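Local structure of dihydrodipicolinate synthase (Bacillus anthracis, 1XKY) at residues F13-T18 / G46-V51; K34-V39 / Y71-S76; Y144-R149 / K172-D177. The protein probably catalyses the condensation of pyruvate with aspartate semialdehyde, an early step of bacterial lysine biosynthesis. All coordinates share one frame; numbering follows the deposited sequence.

Contact 1 of 3, residues F13-T18 / G46-V51; sequences FGTIAT and GTTAIV
Thr48 reaches into the turn made by Phe13 to Ile16 and gives that turn both a donor and an acceptor. Its OG1 donates to Phe13 O at 2.7 Å, lying in the carbonyl plane on a lone pair, and accepts from Ile16 N at 3.1 Å through a bent bond (138° at the hydrogen). The first torsion explains the reach: OG1 stands between the backbone N and the carbonyl carbon (chi1 64°). Gly14, with no side chain there, lets the same hydroxyl pass 3.4 Å from its CA.

The backbone of Thr48 adds an almost straight bond, N to Ile16 O at 2.8 Å. Further along, the two segments run as neighbouring parallel strands of the TIM barrel, the first and second, in a beta-alpha-beta unit completed by helix 32-44. Here Thr18 is bonded at both ends: its N donates to Ala49 O and its O accepts from Val51 N. On the side of the sheet that carries Thr18 and Ile50, the hydroxyls of Thr18 and Thr47 meet, OG1 to OG1 at 2.6 Å, with the two side chains crossing at about a right angle. Thr18 OG1 has a second partner in Ser218 OG, which ties the pair to helix 218-234. On the side of Ala17 and Ala49 the contact is between methyls, CB to CB at 3.9 Å, and Phe13 CB is 4.0 Å from Ala49 CB.

One polar atom goes without. Ala49 N is buried with no partner in the model; Ile16 O, which accepts from Thr48 N, stays 3.7 Å from it. The join is thus carried by the backbone bonds of Thr18 and Thr48 and by hydroxyls, with the Thr48 hydroxyl supplying two bonds to the turn that leads into the first strand, while Ala49 N stays unpartnered.

Contact 2 of 3, residues K34-V39 / Y71-S76; sequences KTTKLV and YRHVVS
His73 and Thr36 meet across two outer helices of the TIM barrel, helix 32-44 and helix 64-78, which follow the first and second strands. The axes of the short helical segments approach to 10.1 Å, with their directions 46° apart. That spacing is bridged chiefly by the imidazole. Its CG is anti to the backbone N (chi1 -179°), and the ring extends toward the other helix, where its edge meets two threonines.

Thr36 OG1 comes near the ring plane and shares a 2.8 Å hydrogen bond with His73 NE2; the two side chains cross at about a right angle. The same hydroxyl also bonds Phe32 O in its own helix. Thr35 slides past the histidine in the opposite direction, bringing its methyl CG2 in plane to the ring edge, 3.8 Å from His73 CD2. The ring also packs edge-to-face with Phe32, one turn before Thr36. Thr35 turns its hydroxyl back to Asp31 O, just before its own helix, and offers the methyl across.

Closer to the strands the contact is aliphatic. Thr35 crosses Val74 at about a right angle, CG2 to CG2 at 4.0 Å. Beside it, Val39 CG2 approaches Val74 CG1 at 4.3 Å.

Contact 3 of 3, residues Y144-R149 / K172-D177; sequences YNVPGR and KDAGGD
The ring of Tyr144 is packed on both faces. Val146 CG1, from two residues on, sits over the centre of one face, 4.0 Å above the plane; on the opposite face lies Lys172, whose CD is 3.4 Å above the plane and offset toward the rim. Ala174 CB fills in at the edge, in the ring plane, 4.0 Å from Tyr144 CE1. Lys172 runs beside the tyrosine and points the same way, its chain extended, with CD over the face in a CH-pi contact and NZ within 3.4 Å of Tyr144 OH.

A pair of flat groups, the Asn145 amide and the Asp173 carboxylate, also lie side by side, but with planes 73° apart. Asn145 ND2 donates to Asp173 OD1 at 3.0 Å; the acceptor lies in the amide plane, whereas the donor stands above the carboxylate plane. The same OD1 takes Gly175 N nearly in line with its C-O bond, closing an Asx turn, so two N-H groups grip OD1. Asn145 OD1 is held in turn by Ile154 N.

Both segments finish parallel strands of the TIM barrel, the fifth and sixth. In this family a lysine on the sixth strand forms the Schiff base with pyruvate, and a nearby tyrosine assists; the placing of Lys172 and Tyr144 is consistent with those roles. The backbones pair through Asn145 N to Lys172 O, 2.9 Å, and Ala174 N to Asn145 O, 2.8 Å.

Beyond the strands, Pro147 CG packs on Gly175 CA. A water links the backbones, accepting from Gly148 N and donating to Ala174 O at 2.6 Å. Arg149 leaves the contact, its NH1 bonding to Tyr118 O of a second subunit.

Contacts 1 and 3 belong to the same closed sheet, joining its first strand to its second and its fifth to its sixth; their centres are about 18 Å apart and their nearest atoms about 6 Å. Contact 2 lies outside that sheet, yet it touches contact 1: Ile50 CD1 packs on Val39 CG1 at 3.8 Å, and the segments of the two contacts alternate along the chain. Contacts 2 and 3 are on opposite sides of the chain's centre, about 26 Å between centres. Contact 3 probably carries the active-site pair. A bound potassium ion lies about 12 Å from the Asp173 side chain, and the Phe13 side chain is about 11 Å from a bound potassium ion.

Contact 1 of 3, residues F13-T18 / G46-V51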
ATOM      1  N   PHE A  13     -12.886 -23.344 -21.703  1.00 20.17           N
ATOM      2  CA  PHE A  13     -12.823 -21.957 -22.161  1.00 19.15           C
ATOM      3  C   PHE A  13     -11.594 -21.673 -23.027  1.00 18.29           C
ATOM      4  O   PHE A  13     -11.470 -20.578 -23.557  1.00 18.01           O
ATOM      5  CB  PHE A  13     -12.849 -20.991 -20.975  1.00 18.96           C
ATOM      6  CG  PHE A  13     -14.045 -21.150 -20.096  1.00 19.36           C
ATOM      7  CD1 PHE A  13     -15.326 -21.058 -20.625  1.00 19.82           C
ATOM      8  CD2 PHE A  13     -13.902 -21.380 -18.738  1.00 19.76           C
ATOM      9  CE1 PHE A  13     -16.441 -21.199 -19.816  1.00 19.73           C
ATOM     10  CE2 PHE A  13     -15.018 -21.523 -17.923  1.00 20.14           C
ATOM     11  CZ  PHE A  13     -16.283 -21.429 -18.459  1.00 19.64           C
ATOM     12  N   GLY A  14     -10.700 -22.650 -23.158  1.00 17.86           N
ATOM     13  CA  GLY A  14      -9.469 -22.482 -23.933  1.00 17.74           C
ATOM     14  C   GLY A  14      -8.424 -21.619 -23.243  1.00 17.44           C
ATOM     15  O   GLY A  14      -8.463 -21.428 -22.017  1.00 17.14           O
ATOM     16  N   THR A  15      -7.488 -21.091 -24.031  1.00 17.02           N
ATOM     17  CA  THR A  15      -6.350 -20.336 -23.496  1.00 16.96           C
ATOM     18  C   THR A  15      -6.541 -18.822 -23.521  1.00 16.78           C
ATOM     19  O   THR A  15      -5.888 -18.116 -22.761  1.00 17.33           O
ATOM     20  CB  THR A  15      -5.048 -20.662 -24.267  1.00 17.17           C
ATOM     21  OG1 THR A  15      -5.305 -20.610 -25.679  1.00 17.06           O
ATOM     22  CG2 THR A  15      -4.534 -22.038 -23.896  1.00 17.33           C
ATOM     23  N   ILE A  16      -7.395 -18.314 -24.409  1.00 16.55           N
ATOM     24  CA  ILE A  16      -7.657 -16.869 -24.492  1.00 16.20           C
ATOM     25  C   ILE A  16      -9.153 -16.541 -24.481  1.00 15.96           C
ATOM     26  O   ILE A  16      -9.780 -16.404 -25.533  1.00 15.68           O
ATOM     27  CB  ILE A  16      -7.024 -16.227 -25.743  1.00 16.25           C
ATOM     28  CG1 ILE A  16      -5.536 -16.603 -25.857  1.00 15.84           C
ATOM     29  CG2 ILE A  16      -7.193 -14.694 -25.685  1.00 16.78           C
ATOM     30  CD1 ILE A  16      -4.845 -16.084 -27.092  1.00 15.57           C
ATOM     31  N   ALA A  17      -9.718 -16.415 -23.284  1.00 15.39           N
ATOM     32  CA  ALA A  17     -11.043 -15.821 -23.139  1.00 14.90           C
ATOM     33  C   ALA A  17     -10.891 -14.314 -23.272  1.00 14.86           C
ATOM     34  O   ALA A  17      -9.878 -13.745 -22.861  1.00 15.15           O
ATOM     35  CB  ALA A  17     -11.673 -16.194 -21.802  1.00 14.70           C
ATOM     36  N   THR A  18     -11.872 -13.666 -23.886  1.00 14.12           N
ATOM     37  CA  THR A  18     -11.801 -12.241 -24.101  1.00 13.72           C
ATOM     38  C   THR A  18     -12.927 -11.549 -23.362  1.00 13.78           C
ATOM     39  O   THR A  18     -14.103 -11.933 -23.492  1.00 13.63           O
ATOM     40  CB  THR A  18     -11.821 -11.882 -25.603  1.00 13.64           C
ATOM     41  OG1 THR A  18     -10.649 -12.419 -26.225  1.00 14.28           O
ATOM     42  CG2 THR A  18     -11.850 -10.375 -25.806  1.00 13.68           C
ATOM     43  N   GLY A  46      -8.073 -15.442 -32.548  1.00 15.65           N
ATOM     44  CA  GLY A  46      -7.512 -16.171 -31.403  1.00 15.37           C
ATOM     45  C   GLY A  46      -8.341 -16.265 -30.129  1.00 15.04           C
ATOM     46  O   GLY A  46      -7.916 -16.917 -29.167  1.00 15.15           O
ATOM     47  N   THR A  47      -9.517 -15.634 -30.104  1.00 14.93           N
ATOM     48  CA  THR A  47     -10.399 -15.702 -28.921  1.00 14.73           C
ATOM     49  C   THR A  47     -11.066 -17.076 -28.822  1.00 14.66           C
ATOM     50  O   THR A  47     -11.671 -17.549 -29.792  1.00 14.82           O
ATOM     51  CB  THR A  47     -11.468 -14.572 -28.934  1.00 14.74           C
ATOM     52  OG1 THR A  47     -10.833 -13.305 -28.710  1.00 14.26           O
ATOM     53  CG2 THR A  47     -12.537 -14.782 -27.854  1.00 15.08           C
ATOM     54  N   THR A  48     -10.947 -17.716 -27.653  1.00 14.52           N
ATOM     55  CA  THR A  48     -11.466 -19.079 -27.438  1.00 14.65           C
ATOM     56  C   THR A  48     -12.722 -19.133 -26.557  1.00 14.70           C
ATOM     57  O   THR A  48     -13.322 -20.193 -26.390  1.00 13.93           O
ATOM     58  CB  THR A  48     -10.384 -20.015 -26.825  1.00 14.93           C
ATOM     59  OG1 THR A  48      -9.999 -19.561 -25.517  1.00 13.77           O
ATOM     60  CG2 THR A  48      -9.165 -20.070 -27.704  1.00 15.72           C
ATOM     61  N   ALA A  49     -13.096 -17.994 -25.984  1.00 14.83           N
ATOM     62  CA  ALA A  49     -14.296 -17.862 -25.164  1.00 15.04           C
ATOM     63  C   ALA A  49     -14.597 -16.381 -25.050  1.00 15.29           C
ATOM     64  O   ALA A  49     -13.675 -15.563 -25.033  1.00 15.26           O
ATOM     65  CB  ALA A  49     -14.097 -18.478 -23.775  1.00 15.09           C
ATOM     66  N   ILE A  50     -15.873 -16.026 -24.984  1.00 14.99           N
ATOM     67  CA  ILE A  50     -16.244 -14.624 -24.856  1.00 15.91           C
ATOM     68  C   ILE A  50     -16.946 -14.351 -23.532  1.00 16.16           C
ATOM     69  O   ILE A  50     -17.960 -14.974 -23.224  1.00 16.40           O
ATOM     70  CB  ILE A  50     -17.128 -14.157 -26.025  1.00 15.97           C
ATOM     71  CG1 ILE A  50     -16.323 -14.190 -27.325  1.00 16.38           C
ATOM     72  CG2 ILE A  50     -17.667 -12.736 -25.762  1.00 15.84           C
ATOM     73  CD1 ILE A  50     -17.132 -13.889 -28.555  1.00 16.65           C
ATOM     74  N   VAL A  51     -16.393 -13.411 -22.764  1.00 16.43           N
ATOM     75  CA  VAL A  51     -17.067 -12.890 -21.575  1.00 16.88           C
ATOM     76  C   VAL A  51     -17.898 -11.673 -21.989  1.00 17.08           C
ATOM     77  O   VAL A  51     -17.363 -10.681 -22.492  1.00 16.43           O
ATOM     78  CB  VAL A  51     -16.083 -12.506 -20.440  1.00 16.83           C
ATOM     79  CG1 VAL A  51     -16.857 -12.159 -19.180  1.00 17.93           C
ATOM     80  CG2 VAL A  51     -15.110 -13.635 -20.167  1.00 16.78           C
TER

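Contact 2 of 3, residues K34-V39 / Y71-S76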
ATOM      1  N   LYS A  34     -22.575  -3.648 -34.753  1.00 15.72           N
ATOM      2  CA  LYS A  34     -21.153  -3.560 -34.381  1.00 16.10           C
ATOM      3  C   LYS A  34     -20.744  -4.722 -33.471  1.00 15.72           C
ATOM      4  O   LYS A  34     -19.625  -5.227 -33.565  1.00 15.57           O
ATOM      5  CB  LYS A  34     -20.836  -2.218 -33.705  1.00 16.94           C
ATOM      6  CG  LYS A  34     -20.856  -1.035 -34.659  1.00 19.22           C
ATOM      7  CD  LYS A  34     -20.618   0.307 -33.960  1.00 22.72           C
ATOM      8  CE  LYS A  34     -20.253   1.392 -34.995  1.00 25.01           C
ATOM      9  NZ  LYS A  34     -19.710   2.641 -34.362  1.00 27.91           N
ATOM     10  N   THR A  35     -21.651  -5.143 -32.592  1.00 15.59           N
ATOM     11  CA  THR A  35     -21.401  -6.305 -31.741  1.00 15.81           C
ATOM     12  C   THR A  35     -21.189  -7.560 -32.596  1.00 15.48           C
ATOM     13  O   THR A  35     -20.252  -8.317 -32.360  1.00 15.44           O
ATOM     14  CB  THR A  35     -22.540  -6.526 -30.722  1.00 15.86           C
ATOM     15  OG1 THR A  35     -22.712  -5.345 -29.923  1.00 15.83           O
ATOM     16  CG2 THR A  35     -22.235  -7.701 -29.808  1.00 16.12           C
ATOM     17  N   THR A  36     -22.036  -7.758 -33.601  1.00 15.69           N
ATOM     18  CA  THR A  36     -21.883  -8.888 -34.523  1.00 15.55           C
ATOM     19  C   THR A  36     -20.505  -8.846 -35.186  1.00 15.89           C
ATOM     20  O   THR A  36     -19.778  -9.843 -35.183  1.00 15.80           O
ATOM     21  CB  THR A  36     -22.998  -8.904 -35.586  1.00 15.38           C
ATOM     22  OG1 THR A  36     -24.270  -8.961 -34.934  1.00 14.26           O
ATOM     23  CG2 THR A  36     -22.858 -10.102 -36.534  1.00 15.89           C
ATOM     24  N   LYS A  37     -20.124  -7.682 -35.704  1.00 16.23           N
ATOM     25  CA  LYS A  37     -18.811  -7.526 -36.325  1.00 17.15           C
ATOM     26  C   LYS A  37     -17.687  -7.867 -35.344  1.00 16.52           C
ATOM     27  O   LYS A  37     -16.745  -8.592 -35.690  1.00 15.25           O
ATOM     28  CB  LYS A  37     -18.626  -6.106 -36.862  1.00 18.16           C
ATOM     29  CG  LYS A  37     -17.418  -5.954 -37.774  1.00 21.56           C
ATOM     30  CD  LYS A  37     -17.081  -4.483 -38.059  1.00 25.91           C
ATOM     31  CE  LYS A  37     -17.987  -3.848 -39.105  1.00 28.38           C
ATOM     32  NZ  LYS A  37     -19.206  -3.216 -38.516  1.00 31.09           N
ATOM     33  N   LEU A  38     -17.805  -7.362 -34.116  1.00 15.93           N
ATOM     34  CA  LEU A  38     -16.768  -7.557 -33.100  1.00 15.81           C
ATOM     35  C   LEU A  38     -16.625  -9.019 -32.692  1.00 15.49           C
ATOM     36  O   LEU A  38     -15.513  -9.519 -32.568  1.00 15.63           O
ATOM     37  CB  LEU A  38     -17.054  -6.704 -31.853  1.00 15.57           C
ATOM     38  CG  LEU A  38     -16.090  -6.909 -30.671  1.00 14.77           C
ATOM     39  CD1 LEU A  38     -14.680  -6.537 -31.066  1.00 15.23           C
ATOM     40  CD2 LEU A  38     -16.537  -6.096 -29.462  1.00 15.88           C
ATOM     41  N   VAL A  39     -17.752  -9.690 -32.462  1.00 15.60           N
ATOM     42  CA  VAL A  39     -17.746 -11.111 -32.080  1.00 15.58           C
ATOM     43  C   VAL A  39     -17.054 -11.963 -33.146  1.00 15.87           C
ATOM     44  O   VAL A  39     -16.195 -12.792 -32.831  1.00 15.36           O
ATOM     45  CB  VAL A  39     -19.170 -11.639 -31.817  1.00 15.53           C
ATOM     46  CG1 VAL A  39     -19.181 -13.159 -31.711  1.00 15.19           C
ATOM     47  CG2 VAL A  39     -19.745 -11.022 -30.537  1.00 15.61           C
ATOM     48  N   TYR A  71     -26.625 -10.398 -23.921  1.00 16.52           N
ATOM     49  CA  TYR A  71     -26.315 -11.827 -23.792  1.00 17.02           C
ATOM     50  C   TYR A  71     -26.975 -12.607 -24.929  1.00 17.05           C
ATOM     51  O   TYR A  71     -26.337 -13.443 -25.582  1.00 16.93           O
ATOM     52  CB  TYR A  71     -26.816 -12.432 -22.469  1.00 17.13           C
ATOM     53  CG  TYR A  71     -26.343 -11.785 -21.183  1.00 17.52           C
ATOM     54  CD1 TYR A  71     -25.115 -11.116 -21.096  1.00 18.40           C
ATOM     55  CD2 TYR A  71     -27.123 -11.873 -20.032  1.00 17.97           C
ATOM     56  CE1 TYR A  71     -24.707 -10.522 -19.894  1.00 18.12           C
ATOM     57  CE2 TYR A  71     -26.718 -11.299 -18.833  1.00 18.00           C
ATOM     58  CZ  TYR A  71     -25.515 -10.625 -18.764  1.00 17.81           C
ATOM     59  OH  TYR A  71     -25.139 -10.050 -17.559  1.00 18.35           O
ATOM     60  N   ARG A  72     -28.262 -12.331 -25.140  1.00 17.07           N
ATOM     61  CA  ARG A  72     -29.058 -13.049 -26.129  1.00 17.58           C
ATOM     62  C   ARG A  72     -28.483 -12.874 -27.535  1.00 16.98           C
ATOM     63  O   ARG A  72     -28.368 -13.838 -28.283  1.00 16.94           O
ATOM     64  CB  ARG A  72     -30.513 -12.574 -26.076  1.00 18.19           C
ATOM     65  CG  ARG A  72     -31.441 -13.298 -27.015  1.00 20.94           C
ATOM     66  CD  ARG A  72     -32.793 -12.605 -27.106  1.00 24.32           C
ATOM     67  NE  ARG A  72     -33.592 -12.797 -25.896  1.00 26.46           N
ATOM     68  CZ  ARG A  72     -33.881 -11.860 -24.995  1.00 29.97           C
ATOM     69  NH1 ARG A  72     -33.450 -10.605 -25.129  1.00 32.01           N
ATOM     70  NH2 ARG A  72     -34.625 -12.182 -23.940  1.00 30.27           N
ATOM     71  N   HIS A  73     -28.109 -11.650 -27.880  1.00 16.34           N
ATOM     72  CA  HIS A  73     -27.536 -11.382 -29.193  1.00 16.04           C
ATOM     73  C   HIS A  73     -26.191 -12.083 -29.397  1.00 15.90           C
ATOM     74  O   HIS A  73     -25.935 -12.670 -30.452  1.00 15.10           O
ATOM     75  CB  HIS A  73     -27.354  -9.887 -29.403  1.00 16.10           C
ATOM     76  CG  HIS A  73     -26.787  -9.545 -30.744  1.00 15.99           C
ATOM     77  ND1 HIS A  73     -27.525  -9.642 -31.902  1.00 16.07           N
ATOM     78  CD2 HIS A  73     -25.551  -9.134 -31.117  1.00 15.93           C
ATOM     79  CE1 HIS A  73     -26.776  -9.283 -32.930  1.00 17.50           C
ATOM     80  NE2 HIS A  73     -25.572  -8.974 -32.482  1.00 15.99           N
ATOM     81  N   VAL A  74     -25.336 -12.022 -28.380  1.00 15.42           N
ATOM     82  CA  VAL A  74     -24.026 -12.641 -28.460  1.00 15.45           C
ATOM     83  C   VAL A  74     -24.155 -14.166 -28.559  1.00 15.47           C
ATOM     84  O   VAL A  74     -23.434 -14.799 -29.329  1.00 15.30           O
ATOM     85  CB  VAL A  74     -23.119 -12.224 -27.267  1.00 15.03           C
ATOM     86  CG1 VAL A  74     -21.802 -12.976 -27.303  1.00 15.48           C
ATOM     87  CG2 VAL A  74     -22.882 -10.706 -27.278  1.00 15.25           C
ATOM     88  N   VAL A  75     -25.078 -14.751 -27.805  1.00 15.96           N
ATOM     89  CA  VAL A  75     -25.367 -16.179 -27.932  1.00 16.76           C
ATOM     90  C   VAL A  75     -25.762 -16.526 -29.376  1.00 17.27           C
ATOM     91  O   VAL A  75     -25.285 -17.515 -29.939  1.00 17.56           O
ATOM     92  CB  VAL A  75     -26.479 -16.617 -26.924  1.00 17.26           C
ATOM     93  CG1 VAL A  75     -27.112 -17.959 -27.317  1.00 17.26           C
ATOM     94  CG2 VAL A  75     -25.912 -16.678 -25.513  1.00 17.18           C
ATOM     95  N   SER A  76     -26.622 -15.698 -29.966  1.00 17.81           N
ATOM     96  CA  SER A  76     -27.073 -15.881 -31.351  1.00 18.44           C
ATOM     97  C   SER A  76     -25.919 -15.821 -32.356  1.00 18.20           C
ATOM     98  O   SER A  76     -25.781 -16.701 -33.196  1.00 18.32           O
ATOM     99  CB  SER A  76     -28.126 -14.822 -31.710  1.00 18.38           C
ATOM    100  OG  SER A  76     -28.496 -14.920 -33.078  1.00 21.06           O
TER

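Contact 3 of 3, residues Y144-R149 / K172-D177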
ATOM      1  N   TYR A 144     -14.339 -14.362 -10.143  1.00 15.88           N
ATOM      2  CA  TYR A 144     -13.494 -13.268 -10.591  1.00 15.89           C
ATOM      3  C   TYR A 144     -12.936 -12.536  -9.377  1.00 15.62           C
ATOM      4  O   TYR A 144     -13.665 -11.831  -8.669  1.00 15.09           O
ATOM      5  CB  TYR A 144     -14.299 -12.347 -11.515  1.00 16.38           C
ATOM      6  CG  TYR A 144     -13.566 -11.164 -12.126  1.00 16.79           C
ATOM      7  CD1 TYR A 144     -12.174 -11.050 -12.086  1.00 18.50           C
ATOM      8  CD2 TYR A 144     -14.284 -10.175 -12.799  1.00 18.74           C
ATOM      9  CE1 TYR A 144     -11.527  -9.968 -12.670  1.00 20.13           C
ATOM     10  CE2 TYR A 144     -13.646  -9.091 -13.383  1.00 19.71           C
ATOM     11  CZ  TYR A 144     -12.271  -8.993 -13.315  1.00 20.43           C
ATOM     12  OH  TYR A 144     -11.645  -7.916 -13.904  1.00 22.37           O
ATOM     13  N   ASN A 145     -11.640 -12.741  -9.139  1.00 15.47           N
ATOM     14  CA  ASN A 145     -10.903 -12.049  -8.083  1.00 15.10           C
ATOM     15  C   ASN A 145     -10.271 -10.783  -8.666  1.00 15.20           C
ATOM     16  O   ASN A 145      -9.471 -10.852  -9.608  1.00 14.74           O
ATOM     17  CB  ASN A 145      -9.816 -12.968  -7.516  1.00 15.03           C
ATOM     18  CG  ASN A 145      -9.045 -12.339  -6.375  1.00 14.96           C
ATOM     19  OD1 ASN A 145      -9.624 -11.850  -5.405  1.00 15.79           O
ATOM     20  ND2 ASN A 145      -7.725 -12.350  -6.487  1.00 13.01           N
ATOM     21  N   VAL A 146     -10.658  -9.634  -8.121  1.00 15.02           N
ATOM     22  CA  VAL A 146     -10.214  -8.347  -8.648  1.00 15.49           C
ATOM     23  C   VAL A 146     -10.111  -7.298  -7.532  1.00 15.09           C
ATOM     24  O   VAL A 146     -10.908  -6.347  -7.472  1.00 14.84           O
ATOM     25  CB  VAL A 146     -11.102  -7.901  -9.835  1.00 15.44           C
ATOM     26  CG1 VAL A 146     -12.566  -7.691  -9.410  1.00 16.10           C
ATOM     27  CG2 VAL A 146     -10.525  -6.665 -10.519  1.00 16.09           C
ATOM     28  N   PRO A 147      -9.130  -7.483  -6.625  1.00 15.22           N
ATOM     29  CA  PRO A 147      -8.953  -6.568  -5.495  1.00 15.35           C
ATOM     30  C   PRO A 147      -8.677  -5.136  -5.935  1.00 15.70           C
ATOM     31  O   PRO A 147      -8.996  -4.198  -5.210  1.00 16.00           O
ATOM     32  CB  PRO A 147      -7.745  -7.164  -4.746  1.00 15.17           C
ATOM     33  CG  PRO A 147      -7.043  -7.986  -5.759  1.00 15.38           C
ATOM     34  CD  PRO A 147      -8.123  -8.563  -6.593  1.00 15.27           C
ATOM     35  N   GLY A 148      -8.089  -4.980  -7.118  1.00 16.14           N
ATOM     36  CA  GLY A 148      -7.881  -3.669  -7.723  1.00 16.93           C
ATOM     37  C   GLY A 148      -9.148  -2.910  -8.100  1.00 17.35           C
ATOM     38  O   GLY A 148      -9.068  -1.729  -8.438  1.00 17.90           O
ATOM     39  N   ARG A 149     -10.307  -3.581  -8.067  1.00 17.27           N
ATOM     40  CA  ARG A 149     -11.603  -2.916  -8.247  1.00 17.54           C
ATOM     41  C   ARG A 149     -12.572  -3.122  -7.083  1.00 17.35           C
ATOM     42  O   ARG A 149     -13.400  -2.253  -6.814  1.00 17.09           O
ATOM     43  CB  ARG A 149     -12.267  -3.365  -9.548  1.00 17.45           C
ATOM     44  CG  ARG A 149     -11.523  -2.910 -10.776  1.00 18.54           C
ATOM     45  CD  ARG A 149     -12.171  -3.425 -12.037  1.00 19.74           C
ATOM     46  NE  ARG A 149     -11.429  -3.007 -13.220  1.00 21.48           N
ATOM     47  CZ  ARG A 149     -11.583  -1.848 -13.861  1.00 23.52           C
ATOM     48  NH1 ARG A 149     -12.462  -0.936 -13.444  1.00 22.07           N
ATOM     49  NH2 ARG A 149     -10.836  -1.596 -14.929  1.00 25.79           N
ATOM     50  N   LYS A 172     -10.993 -16.371 -12.685  1.00 15.96           N
ATOM     51  CA  LYS A 172     -10.191 -15.319 -13.306  1.00 15.99           C
ATOM     52  C   LYS A 172      -9.500 -14.595 -12.159  1.00 15.88           C
ATOM     53  O   LYS A 172     -10.157 -13.931 -11.362  1.00 15.73           O
ATOM     54  CB  LYS A 172     -11.083 -14.345 -14.100  1.00 16.36           C
ATOM     55  CG  LYS A 172     -10.347 -13.128 -14.661  1.00 16.02           C
ATOM     56  CD  LYS A 172     -11.284 -12.144 -15.335  1.00 16.69           C
ATOM     57  CE  LYS A 172     -10.512 -10.921 -15.860  1.00 17.49           C
ATOM     58  NZ  LYS A 172     -11.404  -9.955 -16.572  1.00 18.28           N
ATOM     59  N   ASP A 173      -8.183 -14.737 -12.058  1.00 15.41           N
ATOM     60  CA  ASP A 173      -7.449 -14.145 -10.935  1.00 16.13           C
ATOM     61  C   ASP A 173      -6.693 -12.888 -11.354  1.00 15.78           C
ATOM     62  O   ASP A 173      -5.575 -12.966 -11.873  1.00 15.68           O
ATOM     63  CB  ASP A 173      -6.488 -15.171 -10.307  1.00 15.93           C
ATOM     64  CG  ASP A 173      -5.967 -14.721  -8.941  1.00 16.96           C
ATOM     65  OD1 ASP A 173      -6.034 -13.509  -8.635  1.00 18.89           O
ATOM     66  OD2 ASP A 173      -5.479 -15.581  -8.175  1.00 17.67           O
ATOM     67  N   ALA A 174      -7.307 -11.730 -11.109  1.00 16.03           N
ATOM     68  CA  ALA A 174      -6.660 -10.437 -11.349  1.00 16.31           C
ATOM     69  C   ALA A 174      -6.008  -9.851 -10.081  1.00 16.54           C
ATOM     70  O   ALA A 174      -5.818  -8.634  -9.965  1.00 16.40           O
ATOM     71  CB  ALA A 174      -7.650  -9.457 -11.948  1.00 16.41           C
ATOM     72  N   GLY A 175      -5.643 -10.716  -9.140  1.00 16.72           N
ATOM     73  CA  GLY A 175      -4.942 -10.284  -7.928  1.00 16.88           C
ATOM     74  C   GLY A 175      -3.512  -9.828  -8.173  1.00 17.10           C
ATOM     75  O   GLY A 175      -2.906  -9.197  -7.305  1.00 17.15           O
ATOM     76  N   GLY A 176      -2.963 -10.169  -9.338  1.00 17.18           N
ATOM     77  CA  GLY A 176      -1.621  -9.757  -9.727  1.00 17.60           C
ATOM     78  C   GLY A 176      -0.514 -10.565  -9.078  1.00 17.88           C
ATOM     79  O   GLY A 176       0.647 -10.186  -9.142  1.00 18.01           O
ATOM     80  N   ASP A 177      -0.867 -11.701  -8.486  1.00 18.16           N
ATOM     81  CA  ASP A 177       0.055 -12.468  -7.669  1.00 18.31           C
ATOM     82  C   ASP A 177       0.090 -13.911  -8.150  1.00 18.16           C
ATOM     83  O   ASP A 177      -0.832 -14.686  -7.874  1.00 17.85           O
ATOM     84  CB  ASP A 177      -0.383 -12.389  -6.201  1.00 18.60           C
ATOM     85  CG  ASP A 177       0.643 -12.973  -5.243  1.00 20.35           C
ATOM     86  OD1 ASP A 177       1.430 -13.855  -5.644  1.00 22.44           O
ATOM     87  OD2 ASP A 177       0.660 -12.546  -4.071  1.00 23.05           O
TER
HETATM   88  O   HOH W   1      -7.142  -6.438  -9.361  1.00 19.05           O